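Side-chain contact in protein mini spindles (Drosophila melanogaster, PDB 5VJC), which is a HEAT-repeat TOG-domain protein that probably binds tubulin to promote microtubule dynamics and mitotic spindle formation: residues V121-E126 / I164-F169. Numbering follows the deposited sequence.
Sequences VLIDEE and ILVFPF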
loop_
_atom_site.group_PDB
_atom_site.type_symbol
_atom_site.label_atom_id
_atom_site.label_comp_id
_atom_site.label_asym_id
_atom_site.label_seq_id
_atom_site.Cartn_x
_atom_site.Cartn_y
_atom_site.Cartn_z
ATOM N N VAL A 121 -0.287 -4.709 -16.072
ATOM C CA VAL A 121 -1.345 -5.489 -16.738
ATOM C C VAL A 121 -2.735 -4.939 -16.405
ATOM O O VAL A 121 -3.571 -4.748 -17.301
ATOM C CB VAL A 121 -1.266 -6.985 -16.364
ATOM C CG1 VAL A 121 -2.526 -7.744 -16.819
ATOM C CG2 VAL A 121 -0.034 -7.599 -16.998
ATOM N N LEU A 122 -2.981 -4.633 -15.136
ATOM C CA LEU A 122 -4.290 -4.091 -14.745
ATOM C C LEU A 122 -4.571 -2.745 -15.429
ATOM O O LEU A 122 -5.694 -2.470 -15.878
ATOM C CB LEU A 122 -4.371 -3.932 -13.227
ATOM C CG LEU A 122 -4.088 -5.196 -12.409
ATOM C CD1 LEU A 122 -4.304 -4.936 -10.913
ATOM C CD2 LEU A 122 -4.936 -6.369 -12.899
ATOM N N ILE A 123 -3.546 -1.903 -15.504
ATOM C CA ILE A 123 -3.682 -0.611 -16.179
ATOM C C ILE A 123 -3.952 -0.802 -17.674
ATOM O O ILE A 123 -4.857 -0.178 -18.231
ATOM C CB ILE A 123 -2.437 0.250 -15.966
ATOM C CG1 ILE A 123 -2.310 0.587 -14.468
ATOM C CG2 ILE A 123 -2.495 1.512 -16.859
ATOM C CD1 ILE A 123 -0.955 1.122 -14.055
ATOM N N ASP A 124 -3.204 -1.707 -18.294
ATOM C CA ASP A 124 -3.313 -1.965 -19.729
ATOM C C ASP A 124 -4.676 -2.554 -20.088
ATOM O O ASP A 124 -5.253 -2.230 -21.133
ATOM C CB ASP A 124 -2.193 -2.904 -20.189
ATOM C CG ASP A 124 -0.843 -2.206 -20.268
ATOM O OD1 ASP A 124 -0.811 -0.968 -20.177
ATOM O OD2 ASP A 124 0.183 -2.898 -20.427
ATOM N N GLU A 125 -5.192 -3.398 -19.202
ATOM C CA GLU A 125 -6.490 -4.028 -19.395
ATOM C C GLU A 125 -7.648 -3.175 -18.862
ATOM O O GLU A 125 -8.803 -3.586 -18.923
ATOM C CB GLU A 125 -6.506 -5.402 -18.719
ATOM C CG GLU A 125 -5.461 -6.373 -19.253
ATOM C CD GLU A 125 -5.780 -6.903 -20.647
ATOM O OE1 GLU A 125 -6.937 -6.745 -21.108
ATOM O OE2 GLU A 125 -4.868 -7.489 -21.279
ATOM N N GLU A 126 -7.329 -1.991 -18.344
ATOM C CA GLU A 126 -8.324 -1.080 -17.774
ATOM C C GLU A 126 -9.131 -1.767 -16.664
ATOM O O GLU A 126 -10.330 -1.544 -16.505
ATOM C CB GLU A 126 -9.261 -0.534 -18.868
ATOM C CG GLU A 126 -8.506 0.129 -20.011
ATOM C CD GLU A 126 -9.418 0.875 -20.965
ATOM O OE1 GLU A 126 -9.969 0.225 -21.874
ATOM O OE2 GLU A 126 -9.579 2.109 -20.802
ATOM N N ILE A 164 -2.958 3.831 -7.347
ATOM C CA ILE A 164 -3.841 4.986 -7.401
ATOM C C ILE A 164 -4.436 5.187 -8.790
ATOM O O ILE A 164 -5.382 5.928 -8.932
ATOM C CB ILE A 164 -3.135 6.304 -6.999
ATOM C CG1 ILE A 164 -1.976 6.593 -7.958
ATOM C CG2 ILE A 164 -2.660 6.231 -5.572
ATOM C CD1 ILE A 164 -1.002 7.642 -7.442
ATOM N N LEU A 165 -3.888 4.522 -9.803
ATOM C CA LEU A 165 -4.459 4.614 -11.143
ATOM C C LEU A 165 -5.635 3.651 -11.314
ATOM O O LEU A 165 -6.432 3.813 -12.232
ATOM C CB LEU A 165 -3.388 4.332 -12.198
ATOM C CG LEU A 165 -2.160 5.254 -12.070
ATOM C CD1 LEU A 165 -1.058 4.890 -13.063
ATOM C CD2 LEU A 165 -2.587 6.707 -12.232
ATOM N N VAL A 166 -5.750 2.658 -10.432
ATOM C CA VAL A 166 -6.805 1.651 -10.573
ATOM C C VAL A 166 -7.653 1.477 -9.309
ATOM O O VAL A 166 -8.417 0.520 -9.200
ATOM C CB VAL A 166 -6.238 0.264 -10.954
ATOM C CG1 VAL A 166 -5.666 0.271 -12.376
ATOM C CG2 VAL A 166 -5.194 -0.235 -9.903
ATOM N N PHE A 167 -7.546 2.431 -8.393
ATOM C CA PHE A 167 -8.213 2.386 -7.102
ATOM C C PHE A 167 -8.334 3.838 -6.632
ATOM O O PHE A 167 -7.433 4.631 -6.914
ATOM C CB PHE A 167 -7.406 1.508 -6.123
ATOM C CG PHE A 167 -8.082 1.277 -4.806
ATOM C CD1 PHE A 167 -9.212 0.481 -4.727
ATOM C CD2 PHE A 167 -7.586 1.848 -3.648
ATOM C CE1 PHE A 167 -9.851 0.277 -3.514
ATOM C CE2 PHE A 167 -8.218 1.635 -2.433
ATOM C CZ PHE A 167 -9.346 0.858 -2.367
ATOM N N PRO A 168 -9.435 4.212 -5.945
ATOM C CA PRO A 168 -9.652 5.649 -5.674
ATOM C C PRO A 168 -8.507 6.363 -4.937
ATOM O O PRO A 168 -8.083 5.924 -3.863
ATOM C CB PRO A 168 -10.921 5.644 -4.817
ATOM C CG PRO A 168 -11.674 4.431 -5.305
ATOM C CD PRO A 168 -10.579 3.399 -5.485
ATOM N N PHE A 169 -8.018 7.459 -5.522
ATOM C CA PHE A 169 -6.873 8.156 -4.961
ATOM C C PHE A 169 -7.257 8.761 -3.620
ATOM O O PHE A 169 -6.420 8.827 -2.739
ATOM C CB PHE A 169 -6.288 9.227 -5.932
ATOM C CG PHE A 169 -7.288 10.237 -6.458
ATOM C CD1 PHE A 169 -7.594 11.384 -5.729
ATOM C CD2 PHE A 169 -7.859 10.075 -7.710
ATOM C CE1 PHE A 169 -8.498 12.329 -6.217
ATOM C CE2 PHE A 169 -8.771 11.016 -8.214
ATOM C CZ PHE A 169 -9.087 12.145 -7.465
#
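Ile123 and Val166 bring their CA atoms nearest across the contact, 6.8 Å apart, where the C-terminal turns of helices 105-124 and 150-166 come side by side. The first helix closes in a Schellman motif: Glu126 takes a positive phi of 56° and Glu126 N bonds back to Ile123 O; Glu125 N to Val121 O is an ordinary helical bond. The second segment runs on past Val166, with Pro168 at the N-cap position of helix 169-178.

Ile123 carries most of the touching from its helix, through two successive carbons of one branch. Its CG1 lies anti to the carbonyl carbon (chi1 -65°), and the extended chi2 of 165° carries CD1 onward to Leu165. CG1 meets Val166 CG1 at 4.0 Å, the two side chains roughly perpendicular, while CD1 comes within 3.9 Å of Leu165 CD1 on a slanting approach. Leu122 adds a looser touch, its CB 4.5 Å from the same Val166 CG1, so that one methyl meets both Leu122 and Ile123. Leu129, in the loop after helix 105-124, touches Leu122 and Val166 and shares a backbone hydrogen bond with Val166.

Between the segments the contact is purely aliphatic, burying 161 Å², and it grades from buried Leu122 and Val166 to exposed Leu165. Cohesion across it therefore rests on methyl and methylene packing between neighbouring helix ends of the HEAT-repeat array, without directional polar bonds.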